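Local coordinates for protein beta2-microglobulin (PDB 7CPO) that pairs as the light chain with the MHC class I heavy chain of the green anole, in a complex that probably presents peptides to T cells, at residues 23-28 with 80-85; 27-32 with 55-60; 36-39 with 44-47. All blocks are in the same frame, centred on the assembly; numbering follows the deposited sequence.

Interaction 1: residues 23-28 with 80-85; sequences FHCYAE and CKVEHI
The disulfide of the immunoglobulin fold, C25 to C80, ties the two sheets of the sandwich together here, near the centre of the domain. C25 sits on strand 21-30 of one sheet and C80 on strand 78-83 of the other, and their CA atoms come within 6.3 Å. Both cysteines hold SG anti to the backbone N (chi1 179° at C25, 169° at C80), which aims each sulfur across the gap between the sheets. The bond itself, C25 SG to C80 SG, measures 2.0 Å. Its torsion of -63° makes the bridge a left-handed one, folded well short of a right angle, and this keeps C25 CB only 3.6 Å from C80 CB. Two residues along from C80 and on the same side of its strand, V82 brings one methyl alongside the bridge, with its CG2 4.3 Å from C25 SG. Side chains from neighbouring strands pack around it: V7 touches C25 and V82, V9 touches C80, and I37 packs on both cysteines. Alternate residues of strand 21-30 face the other way, and H24 and Y26 meet the MHC class I heavy chain there. With aliphatic groups around the sulfurs and both cysteines buried, the bridge should be well shielded from reductants, and it joins the two sheets covalently where the surrounding contacts are apolar packing.

Interaction 2: residues 27-32 with 55-60; sequences AESFHP and SFKKDW
E28 swings CG between its backbone N and carbonyl carbon (chi1 71°) and then runs extended, while K57 starts with CG beside its backbone N and bends only at its last torsion (chi4 -69°). The two side chains cross at about a right angle. The contact lies at one end of the immunoglobulin sandwich, where strand 21-30 turns a corner at S29 and the type I turn from K57 to W60 follows strand 49-56. The salt bridge is short, K57 NZ to E28 OE1 at 2.6 Å, and the amine comes from above the carboxylate plane, 50° out of it. K57 NZ also pairs with E63 on the strand lying between, so two carboxylates share one ammonium group. With an alanine here in place of E28 the carboxylate is gone, and K57 would probably keep E63 as acidic partner, its amine freer to turn. S29 OG adds light packing, 4.4 Å from K57 CE. At the other end W60 NE1 hydrogen-bonds to D123 of the MHC class I antigen chain, and Q98 of that chain bonds to W60 O. That same oxygen, W60 O, lies in plane at the edge of the H31 ring, 4.0 Å from H31 CD2.

Interaction 3: residues 36-39 with 44-47; sequences NITL and IPME
T38 and L39 meet P45 and M46 across a short antiparallel hairpin, in which the chain leaves strand 36-41, turns, and returns as the brief edge strand 44-45. At the start of the first segment, N36 ND2 hydrogen-bonds to the carboxylate of E83 on strand 78-83 and makes a weak bond to T38 OG1 at 3.3 Å. I37 then points into the sandwich, where it packs on V66 of the opposite sheet. T38 is the first residue to cross over. Its OG1 stands beside the backbone N (chi1 -61°), which sets the methyl anti to that N and carries it to the proline, where T38 CG2 lies 4.0 Å from P45 CB. L39 does most of the work. Its carbonyl oxygen accepts the amide of the returning chain, M46 N to L39 O at 2.9 Å, with a nearly straight N-H...O angle of 165°. The same oxygen receives a CA-H...O contact from P45, 3.3 Å from P45 CA to L39 O. On the side-chain level, M46 runs past this carbonyl and then bends at its end (chi3 68°), and M46 SD rests 3.7 Å from L39 CB. Both side chains also reach F23 on strand 21-30, so the surface hairpin is stitched to the sandwich interior. P45, which has no amide hydrogen, adds its CA-H contact beside the N-H...O bond; between these two segments the one hydrogen bond runs to L39 O, with thin apolar packing on either side of that oxygen from the threonine and the methionine.

The three contacts bury similar areas but sit in different places. Interaction 1 is core, buried close to the chain's centre, and it crosses between the two sheets covalently, whereas interactions 2 and 3 each join parts of a single sheet. Interaction 2 is partly buried at one end of the sandwich, beside the heavy chain, and its main bond is a salt bridge. Interaction 3 is a surface contact, held by one backbone hydrogen bond and light apolar packing, and no other chain of the assembly touches it. Interactions 1 and 2 share A27 and E28 and also meet where H84 NE2 probably bonds to P32 O. Interactions 1 and 3 use neighbouring strands, 78-83 and 36-41, joined by K81 N to T38 O.

Interaction 1: residues 23-28 with 80-85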
ATOM      1  N   PHE B  23       1.291  -6.161 -17.312  1.00 25.06           N
ATOM      2  CA  PHE B  23       1.380  -4.714 -17.367  1.00 27.68           C
ATOM      3  C   PHE B  23       0.702  -4.152 -16.128  1.00 26.85           C
ATOM      4  O   PHE B  23      -0.432  -4.529 -15.828  1.00 28.78           O
ATOM      5  CB  PHE B  23       0.692  -4.203 -18.635  1.00 30.74           C
ATOM      6  CG  PHE B  23       0.705  -2.710 -18.785  1.00 31.97           C
ATOM      7  CD1 PHE B  23       1.901  -2.003 -18.747  1.00 25.92           C
ATOM      8  CD2 PHE B  23      -0.477  -2.019 -18.992  1.00 22.81           C
ATOM      9  CE1 PHE B  23       1.910  -0.629 -18.899  1.00 29.86           C
ATOM     10  CE2 PHE B  23      -0.477  -0.642 -19.143  1.00 30.10           C
ATOM     11  CZ  PHE B  23       0.721   0.053 -19.099  1.00 31.74           C
ATOM     12  N   HIS B  24       1.386  -3.255 -15.419  1.00 24.85           N
ATOM     13  CA  HIS B  24       0.871  -2.663 -14.190  1.00 27.41           C
ATOM     14  C   HIS B  24       0.780  -1.154 -14.311  1.00 25.96           C
ATOM     15  O   HIS B  24       1.641  -0.517 -14.917  1.00 30.03           O
ATOM     16  CB  HIS B  24       1.759  -2.964 -12.976  1.00 23.79           C
ATOM     17  CG  HIS B  24       2.092  -4.411 -12.789  1.00 30.72           C
ATOM     18  ND1 HIS B  24       3.035  -5.064 -13.558  1.00 26.07           N
ATOM     19  CD2 HIS B  24       1.645  -5.320 -11.884  1.00 22.94           C
ATOM     20  CE1 HIS B  24       3.140  -6.319 -13.147  1.00 31.21           C
ATOM     21  NE2 HIS B  24       2.307  -6.501 -12.134  1.00 28.14           N
ATOM     22  N   CYS B  25      -0.245  -0.585 -13.685  1.00 30.34           N
ATOM     23  CA  CYS B  25      -0.307   0.844 -13.421  1.00 24.13           C
ATOM     24  C   CYS B  25      -0.599   1.053 -11.936  1.00 27.01           C
ATOM     25  O   CYS B  25      -1.555   0.488 -11.394  1.00 26.96           O
ATOM     26  CB  CYS B  25      -1.358   1.527 -14.299  1.00 22.53           C
ATOM     27  SG  CYS B  25      -1.480   3.317 -13.989  1.00 31.74           S
ATOM     28  N   TYR B  26       0.229   1.860 -11.279  1.00 28.22           N
ATOM     29  CA  TYR B  26       0.209   1.992  -9.828  1.00 22.84           C
ATOM     30  C   TYR B  26       0.151   3.462  -9.446  1.00 24.84           C
ATOM     31  O   TYR B  26       0.951   4.269  -9.929  1.00 31.01           O
ATOM     32  CB  TYR B  26       1.435   1.323  -9.211  1.00 22.84           C
ATOM     33  CG  TYR B  26       1.505   1.441  -7.716  1.00 31.31           C
ATOM     34  CD1 TYR B  26       0.578   0.803  -6.900  1.00 24.98           C
ATOM     35  CD2 TYR B  26       2.503   2.194  -7.111  1.00 30.14           C
ATOM     36  CE1 TYR B  26       0.650   0.914  -5.520  1.00 25.48           C
ATOM     37  CE2 TYR B  26       2.575   2.312  -5.744  1.00 24.83           C
ATOM     38  CZ  TYR B  26       1.645   1.673  -4.951  1.00 26.24           C
ATOM     39  OH  TYR B  26       1.718   1.791  -3.583  1.00 26.99           O
ATOM     40  N   ALA B  27      -0.805   3.806  -8.597  1.00 20.15           N
ATOM     41  CA  ALA B  27      -1.021   5.165  -8.140  1.00 23.01           C
ATOM     42  C   ALA B  27      -0.942   5.185  -6.626  1.00 26.62           C
ATOM     43  O   ALA B  27      -1.428   4.270  -5.959  1.00 30.88           O
ATOM     44  CB  ALA B  27      -2.377   5.706  -8.586  1.00 21.63           C
ATOM     45  N   GLU B  28      -0.334   6.232  -6.086  1.00 28.36           N
ATOM     46  CA  GLU B  28      -0.181   6.343  -4.650  1.00 26.97           C
ATOM     47  C   GLU B  28      -0.130   7.820  -4.292  1.00 27.66           C
ATOM     48  O   GLU B  28      -0.052   8.687  -5.165  1.00 32.45           O
ATOM     49  CB  GLU B  28       1.064   5.582  -4.165  1.00 31.26           C
ATOM     50  CG  GLU B  28       2.413   6.202  -4.527  1.00 28.02           C
ATOM     51  CD  GLU B  28       3.554   5.588  -3.723  1.00 33.43           C
ATOM     52  OE1 GLU B  28       3.336   4.518  -3.125  1.00 37.98           O
ATOM     53  OE2 GLU B  28       4.667   6.154  -3.687  1.00 42.23           O
ATOM     54  N   CYS B  80      -1.352   4.186 -19.479  1.00 29.00           N
ATOM     55  CA  CYS B  80      -2.270   4.174 -18.358  1.00 36.21           C
ATOM     56  C   CYS B  80      -2.922   5.544 -18.259  1.00 33.95           C
ATOM     57  O   CYS B  80      -2.234   6.564 -18.247  1.00 34.38           O
ATOM     58  CB  CYS B  80      -1.534   3.811 -17.054  1.00 35.77           C
ATOM     59  SG  CYS B  80      -2.523   4.091 -15.570  1.00 60.44           S
ATOM     60  N   LYS B  81      -4.245   5.567 -18.197  1.00 32.73           N
ATOM     61  CA  LYS B  81      -5.004   6.802 -18.088  1.00 32.97           C
ATOM     62  C   LYS B  81      -5.531   6.927 -16.664  1.00 39.04           C
ATOM     63  O   LYS B  81      -6.332   6.096 -16.218  1.00 39.90           O
ATOM     64  CB  LYS B  81      -6.146   6.812 -19.102  1.00 39.61           C
ATOM     65  CG  LYS B  81      -6.984   8.078 -19.133  1.00 41.37           C
ATOM     66  CD  LYS B  81      -8.178   7.869 -20.062  1.00 42.92           C
ATOM     67  CE  LYS B  81      -9.327   8.816 -19.749  1.00 56.81           C
ATOM     68  NZ  LYS B  81     -10.494   8.586 -20.663  1.00 45.39           N
ATOM     69  N   VAL B  82      -5.088   7.967 -15.959  1.00 47.49           N
ATOM     70  CA  VAL B  82      -5.468   8.230 -14.573  1.00 47.42           C
ATOM     71  C   VAL B  82      -6.354   9.470 -14.536  1.00 42.45           C
ATOM     72  O   VAL B  82      -5.957  10.536 -15.021  1.00 39.75           O
ATOM     73  CB  VAL B  82      -4.229   8.433 -13.682  1.00 44.07           C
ATOM     74  CG1 VAL B  82      -4.650   8.809 -12.256  1.00 39.23           C
ATOM     75  CG2 VAL B  82      -3.337   7.194 -13.703  1.00 34.51           C
ATOM     76  N   GLU B  83      -7.540   9.333 -13.948  1.00 39.46           N
ATOM     77  CA  GLU B  83      -8.439  10.455 -13.703  1.00 49.46           C
ATOM     78  C   GLU B  83      -8.639  10.633 -12.203  1.00 45.83           C
ATOM     79  O   GLU B  83      -8.862   9.651 -11.483  1.00 43.45           O
ATOM     80  CB  GLU B  83      -9.786  10.233 -14.383  1.00 39.83           C
ATOM     81  CG  GLU B  83      -9.669   9.801 -15.813  1.00 51.73           C
ATOM     82  CD  GLU B  83     -10.947   9.190 -16.310  1.00 55.23           C
ATOM     83  OE1 GLU B  83     -10.983   7.964 -16.560  1.00 59.11           O
ATOM     84  OE2 GLU B  83     -11.932   9.938 -16.421  1.00 61.35           O
ATOM     85  N   HIS B  84      -8.573  11.881 -11.735  1.00 45.30           N
ATOM     86  CA  HIS B  84      -8.671  12.171 -10.308  1.00 44.76           C
ATOM     87  C   HIS B  84      -9.084  13.621 -10.110  1.00 41.19           C
ATOM     88  O   HIS B  84      -8.807  14.479 -10.948  1.00 48.94           O
ATOM     89  CB  HIS B  84      -7.345  11.898  -9.584  1.00 41.83           C
ATOM     90  CG  HIS B  84      -7.431  12.024  -8.095  1.00 40.54           C
ATOM     91  ND1 HIS B  84      -6.768  13.006  -7.392  1.00 44.14           N
ATOM     92  CD2 HIS B  84      -8.103  11.294  -7.175  1.00 41.03           C
ATOM     93  CE1 HIS B  84      -7.025  12.873  -6.103  1.00 33.03           C
ATOM     94  NE2 HIS B  84      -7.829  11.839  -5.945  1.00 39.58           N
ATOM     95  N   ILE B  85      -9.709  13.883  -8.957  1.00 43.08           N
ATOM     96  CA  ILE B  85     -10.253  15.206  -8.640  1.00 43.90           C
ATOM     97  C   ILE B  85      -9.198  16.301  -8.735  1.00 45.58           C
ATOM     98  O   ILE B  85      -9.526  17.461  -9.009  1.00 52.71           O
ATOM     99  CB  ILE B  85     -10.892  15.177  -7.239  1.00 51.36           C
ATOM    100  CG1 ILE B  85     -11.633  16.479  -6.947  1.00 55.67           C
ATOM    101  CG2 ILE B  85      -9.840  14.923  -6.193  1.00 52.70           C
ATOM    102  CD1 ILE B  85     -13.095  16.393  -7.228  1.00 48.32           C
TER

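Interaction 2: residues 27-32 with 55-60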
ATOM      1  N   ALA B  27      -0.805   3.806  -8.597  1.00 20.15           N
ATOM      2  CA  ALA B  27      -1.021   5.165  -8.140  1.00 23.01           C
ATOM      3  C   ALA B  27      -0.942   5.185  -6.626  1.00 26.62           C
ATOM      4  O   ALA B  27      -1.428   4.270  -5.959  1.00 30.88           O
ATOM      5  CB  ALA B  27      -2.377   5.706  -8.586  1.00 21.63           C
ATOM      6  N   GLU B  28      -0.334   6.232  -6.086  1.00 28.36           N
ATOM      7  CA  GLU B  28      -0.181   6.343  -4.650  1.00 26.97           C
ATOM      8  C   GLU B  28      -0.130   7.820  -4.292  1.00 27.66           C
ATOM      9  O   GLU B  28      -0.052   8.687  -5.165  1.00 32.45           O
ATOM     10  CB  GLU B  28       1.064   5.582  -4.165  1.00 31.26           C
ATOM     11  CG  GLU B  28       2.413   6.202  -4.527  1.00 28.02           C
ATOM     12  CD  GLU B  28       3.554   5.588  -3.723  1.00 33.43           C
ATOM     13  OE1 GLU B  28       3.336   4.518  -3.125  1.00 37.98           O
ATOM     14  OE2 GLU B  28       4.667   6.154  -3.687  1.00 42.23           O
ATOM     15  N   SER B  29      -0.223   8.097  -2.994  1.00 24.03           N
ATOM     16  CA  SER B  29      -0.040   9.427  -2.427  1.00 22.17           C
ATOM     17  C   SER B  29      -1.174  10.391  -2.772  1.00 25.07           C
ATOM     18  O   SER B  29      -0.991  11.602  -2.689  1.00 29.33           O
ATOM     19  CB  SER B  29       1.312  10.010  -2.852  1.00 27.25           C
ATOM     20  OG  SER B  29       2.357   9.123  -2.486  1.00 37.62           O
ATOM     21  N   PHE B  30      -2.364   9.899  -3.115  1.00 32.12           N
ATOM     22  CA  PHE B  30      -3.472  10.768  -3.506  1.00 27.53           C
ATOM     23  C   PHE B  30      -4.579  10.760  -2.457  1.00 29.32           C
ATOM     24  O   PHE B  30      -4.650   9.902  -1.574  1.00 21.87           O
ATOM     25  CB  PHE B  30      -4.042  10.367  -4.876  1.00 27.21           C
ATOM     26  CG  PHE B  30      -4.537   8.935  -4.947  1.00 26.34           C
ATOM     27  CD1 PHE B  30      -5.873   8.633  -4.710  1.00 27.87           C
ATOM     28  CD2 PHE B  30      -3.663   7.895  -5.255  1.00 23.84           C
ATOM     29  CE1 PHE B  30      -6.328   7.321  -4.772  1.00 29.57           C
ATOM     30  CE2 PHE B  30      -4.109   6.582  -5.315  1.00 22.14           C
ATOM     31  CZ  PHE B  30      -5.444   6.299  -5.078  1.00 26.86           C
ATOM     32  N   HIS B  31      -5.463  11.741  -2.587  1.00 28.15           N
ATOM     33  CA  HIS B  31      -6.593  11.915  -1.700  1.00 26.14           C
ATOM     34  C   HIS B  31      -7.582  12.870  -2.353  1.00 34.27           C
ATOM     35  O   HIS B  31      -7.157  13.854  -2.969  1.00 41.58           O
ATOM     36  CB  HIS B  31      -6.127  12.463  -0.351  1.00 33.56           C
ATOM     37  CG  HIS B  31      -7.078  12.171   0.762  1.00 38.30           C
ATOM     38  ND1 HIS B  31      -8.291  12.816   0.891  1.00 32.40           N
ATOM     39  CD2 HIS B  31      -7.005  11.287   1.788  1.00 33.29           C
ATOM     40  CE1 HIS B  31      -8.925  12.341   1.948  1.00 25.09           C
ATOM     41  NE2 HIS B  31      -8.168  11.413   2.508  1.00 34.92           N
ATOM     42  N   PRO B  32      -8.904  12.624  -2.269  1.00 39.37           N
ATOM     43  CA  PRO B  32      -9.686  11.502  -1.725  1.00 30.15           C
ATOM     44  C   PRO B  32      -9.454  10.212  -2.530  1.00 30.09           C
ATOM     45  O   PRO B  32      -8.738  10.259  -3.524  1.00 28.53           O
ATOM     46  CB  PRO B  32     -11.128  11.999  -1.860  1.00 29.80           C
ATOM     47  CG  PRO B  32     -11.080  12.916  -3.025  1.00 32.41           C
ATOM     48  CD  PRO B  32      -9.782  13.645  -2.868  1.00 33.80           C
ATOM     49  N   SER B  55      -5.999   0.429  -0.122  1.00 27.50           N
ATOM     50  CA  SER B  55      -5.306   0.621   1.141  1.00 35.69           C
ATOM     51  C   SER B  55      -4.668   2.007   1.162  1.00 28.23           C
ATOM     52  O   SER B  55      -4.719   2.753   0.179  1.00 21.41           O
ATOM     53  CB  SER B  55      -4.254  -0.470   1.360  1.00 30.96           C
ATOM     54  OG  SER B  55      -3.174  -0.289   0.455  1.00 41.75           O
ATOM     55  N   PHE B  56      -4.077   2.352   2.309  1.00 20.33           N
ATOM     56  CA  PHE B  56      -3.427   3.647   2.472  1.00 21.44           C
ATOM     57  C   PHE B  56      -2.197   3.483   3.349  1.00 23.63           C
ATOM     58  O   PHE B  56      -1.961   2.424   3.928  1.00 24.86           O
ATOM     59  CB  PHE B  56      -4.368   4.714   3.050  1.00 18.31           C
ATOM     60  CG  PHE B  56      -5.138   4.284   4.296  1.00 19.31           C
ATOM     61  CD1 PHE B  56      -4.634   4.519   5.557  1.00 17.60           C
ATOM     62  CD2 PHE B  56      -6.381   3.673   4.186  1.00 19.15           C
ATOM     63  CE1 PHE B  56      -5.337   4.159   6.693  1.00 17.74           C
ATOM     64  CE2 PHE B  56      -7.093   3.299   5.319  1.00 20.05           C
ATOM     65  CZ  PHE B  56      -6.568   3.544   6.579  1.00 22.26           C
ATOM     66  N   LYS B  57      -1.403   4.548   3.416  1.00 25.82           N
ATOM     67  CA  LYS B  57      -0.178   4.597   4.191  1.00 20.30           C
ATOM     68  C   LYS B  57      -0.424   5.316   5.503  1.00 28.13           C
ATOM     69  O   LYS B  57      -1.507   5.859   5.758  1.00 27.78           O
ATOM     70  CB  LYS B  57       0.941   5.317   3.426  1.00 24.46           C
ATOM     71  CG  LYS B  57       1.306   4.740   2.065  1.00 33.84           C
ATOM     72  CD  LYS B  57       2.430   5.555   1.414  1.00 30.61           C
ATOM     73  CE  LYS B  57       2.340   5.482  -0.104  1.00 51.41           C
ATOM     74  NZ  LYS B  57       2.672   4.123  -0.608  1.00 41.81           N
ATOM     75  N   LYS B  58       0.635   5.367   6.317  1.00 24.69           N
ATOM     76  CA  LYS B  58       0.566   6.005   7.623  1.00 24.28           C
ATOM     77  C   LYS B  58       0.335   7.499   7.513  1.00 25.64           C
ATOM     78  O   LYS B  58      -0.009   8.122   8.519  1.00 29.17           O
ATOM     79  CB  LYS B  58       1.849   5.739   8.422  1.00 33.28           C
ATOM     80  CG  LYS B  58       3.090   6.395   7.819  1.00 46.53           C
ATOM     81  CD  LYS B  58       4.393   5.723   8.263  1.00 54.56           C
ATOM     82  CE  LYS B  58       5.128   6.546   9.329  1.00 53.54           C
ATOM     83  NZ  LYS B  58       6.555   6.098   9.466  1.00 51.43           N
ATOM     84  N   ASP B  59       0.519   8.088   6.325  1.00 26.26           N
ATOM     85  CA  ASP B  59       0.196   9.492   6.091  1.00 23.83           C
ATOM     86  C   ASP B  59      -1.221   9.676   5.554  1.00 25.66           C
ATOM     87  O   ASP B  59      -1.599  10.796   5.187  1.00 22.21           O
ATOM     88  CB  ASP B  59       1.226  10.132   5.146  1.00 26.16           C
ATOM     89  CG  ASP B  59       1.103   9.653   3.698  1.00 33.08           C
ATOM     90  OD1 ASP B  59       0.243   8.793   3.381  1.00 32.03           O
ATOM     91  OD2 ASP B  59       1.893  10.143   2.858  1.00 31.54           O
ATOM     92  N   TRP B  60      -1.983   8.584   5.465  1.00 30.45           N
ATOM     93  CA  TRP B  60      -3.403   8.487   5.141  1.00 26.47           C
ATOM     94  C   TRP B  60      -3.651   8.483   3.634  1.00 27.89           C
ATOM     95  O   TRP B  60      -4.806   8.277   3.223  1.00 22.60           O
ATOM     96  CB  TRP B  60      -4.243   9.600   5.787  1.00 19.78           C
ATOM     97  CG  TRP B  60      -4.101   9.668   7.292  1.00 26.51           C
ATOM     98  CD1 TRP B  60      -3.437  10.629   8.014  1.00 26.17           C
ATOM     99  CD2 TRP B  60      -4.634   8.742   8.254  1.00 18.46           C
ATOM    100  NE1 TRP B  60      -3.535  10.357   9.364  1.00 24.85           N
ATOM    101  CE2 TRP B  60      -4.262   9.209   9.537  1.00 24.08           C
ATOM    102  CE3 TRP B  60      -5.414   7.580   8.158  1.00 29.00           C
ATOM    103  CZ2 TRP B  60      -4.628   8.544  10.715  1.00 22.78           C
ATOM    104  CZ3 TRP B  60      -5.779   6.916   9.338  1.00 21.85           C
ATOM    105  CH2 TRP B  60      -5.380   7.405  10.596  1.00 24.11           C
TER

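Interaction 3: residues 36-39 with 44-47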
ATOM      1  N   ASN B  36      -9.888   6.771 -11.064  1.00 42.77           N
ATOM      2  CA  ASN B  36     -10.150   5.862 -12.165  1.00 44.16           C
ATOM      3  C   ASN B  36      -8.866   5.659 -12.954  1.00 42.65           C
ATOM      4  O   ASN B  36      -8.229   6.627 -13.380  1.00 42.23           O
ATOM      5  CB  ASN B  36     -11.276   6.373 -13.059  1.00 51.01           C
ATOM      6  CG  ASN B  36     -11.659   5.358 -14.112  1.00 65.67           C
ATOM      7  OD1 ASN B  36     -12.280   4.338 -13.803  1.00 60.72           O
ATOM      8  ND2 ASN B  36     -11.280   5.618 -15.363  1.00 66.17           N
ATOM      9  N   ILE B  37      -8.497   4.394 -13.139  1.00 41.70           N
ATOM     10  CA  ILE B  37      -7.232   3.996 -13.733  1.00 36.12           C
ATOM     11  C   ILE B  37      -7.548   2.998 -14.830  1.00 35.16           C
ATOM     12  O   ILE B  37      -8.102   1.929 -14.554  1.00 31.11           O
ATOM     13  CB  ILE B  37      -6.290   3.375 -12.693  1.00 26.15           C
ATOM     14  CG1 ILE B  37      -5.925   4.424 -11.644  1.00 35.83           C
ATOM     15  CG2 ILE B  37      -5.060   2.820 -13.370  1.00 26.59           C
ATOM     16  CD1 ILE B  37      -5.644   3.863 -10.290  1.00 30.81           C
ATOM     17  N   THR B  38      -7.203   3.345 -16.068  1.00 44.10           N
ATOM     18  CA  THR B  38      -7.539   2.542 -17.238  1.00 29.99           C
ATOM     19  C   THR B  38      -6.259   2.160 -17.963  1.00 33.89           C
ATOM     20  O   THR B  38      -5.475   3.035 -18.346  1.00 37.53           O
ATOM     21  CB  THR B  38      -8.477   3.302 -18.179  1.00 37.96           C
ATOM     22  OG1 THR B  38      -9.694   3.614 -17.494  1.00 48.20           O
ATOM     23  CG2 THR B  38      -8.801   2.452 -19.392  1.00 39.77           C
ATOM     24  N   LEU B  39      -6.049   0.855 -18.137  1.00 33.26           N
ATOM     25  CA  LEU B  39      -4.931   0.343 -18.919  1.00 37.12           C
ATOM     26  C   LEU B  39      -5.247   0.457 -20.397  1.00 36.28           C
ATOM     27  O   LEU B  39      -6.302  -0.001 -20.846  1.00 43.10           O
ATOM     28  CB  LEU B  39      -4.655  -1.118 -18.582  1.00 38.44           C
ATOM     29  CG  LEU B  39      -3.897  -1.424 -17.305  1.00 35.15           C
ATOM     30  CD1 LEU B  39      -4.283  -0.433 -16.206  1.00 33.92           C
ATOM     31  CD2 LEU B  39      -4.181  -2.862 -16.916  1.00 34.40           C
ATOM     32  N   ILE B  44      -6.662   1.912 -26.783  1.00 44.47           N
ATOM     33  CA  ILE B  44      -7.909   1.185 -26.544  1.00 41.85           C
ATOM     34  C   ILE B  44      -7.834   0.509 -25.173  1.00 47.61           C
ATOM     35  O   ILE B  44      -6.843  -0.183 -24.900  1.00 39.55           O
ATOM     36  CB  ILE B  44      -8.177   0.141 -27.646  1.00 56.77           C
ATOM     37  CG1 ILE B  44      -8.159   0.802 -29.032  1.00 61.12           C
ATOM     38  CG2 ILE B  44      -9.483  -0.602 -27.393  1.00 44.52           C
ATOM     39  CD1 ILE B  44      -9.108   1.999 -29.175  1.00 51.49           C
ATOM     40  N   PRO B  45      -8.842   0.675 -24.311  1.00 44.01           N
ATOM     41  CA  PRO B  45      -8.828  -0.009 -23.005  1.00 43.92           C
ATOM     42  C   PRO B  45      -8.617  -1.510 -23.139  1.00 46.48           C
ATOM     43  O   PRO B  45      -9.242  -2.173 -23.969  1.00 48.15           O
ATOM     44  CB  PRO B  45     -10.215   0.307 -22.431  1.00 43.01           C
ATOM     45  CG  PRO B  45     -10.568   1.627 -23.041  1.00 46.93           C
ATOM     46  CD  PRO B  45     -10.004   1.571 -24.449  1.00 46.60           C
ATOM     47  N   MET B  46      -7.715  -2.044 -22.313  1.00 39.44           N
ATOM     48  CA  MET B  46      -7.435  -3.476 -22.319  1.00 34.16           C
ATOM     49  C   MET B  46      -8.602  -4.247 -21.711  1.00 43.81           C
ATOM     50  O   MET B  46      -9.395  -3.706 -20.939  1.00 43.68           O
ATOM     51  CB  MET B  46      -6.151  -3.770 -21.536  1.00 45.83           C
ATOM     52  CG  MET B  46      -4.926  -2.993 -22.031  1.00 46.70           C
ATOM     53  SD  MET B  46      -3.377  -3.398 -21.192  1.00 47.92           S
ATOM     54  CE  MET B  46      -3.086  -5.074 -21.761  1.00 47.32           C
ATOM     55  N   GLU B  47      -8.725  -5.518 -22.080  1.00 50.16           N
ATOM     56  CA  GLU B  47      -9.714  -6.354 -21.421  1.00 51.56           C
ATOM     57  C   GLU B  47      -9.030  -7.135 -20.294  1.00 47.68           C
ATOM     58  O   GLU B  47      -7.806  -7.105 -20.143  1.00 49.39           O
ATOM     59  CB  GLU B  47     -10.388  -7.303 -22.418  1.00 55.29           C
ATOM     60  CG  GLU B  47     -11.181  -6.669 -23.581  1.00 53.36           C
ATOM     61  CD  GLU B  47     -10.995  -7.440 -24.891  1.00 68.70           C
ATOM     62  OE1 GLU B  47     -10.906  -8.685 -24.826  1.00 70.42           O
ATOM     63  OE2 GLU B  47     -10.944  -6.820 -25.983  1.00 75.60           O
TER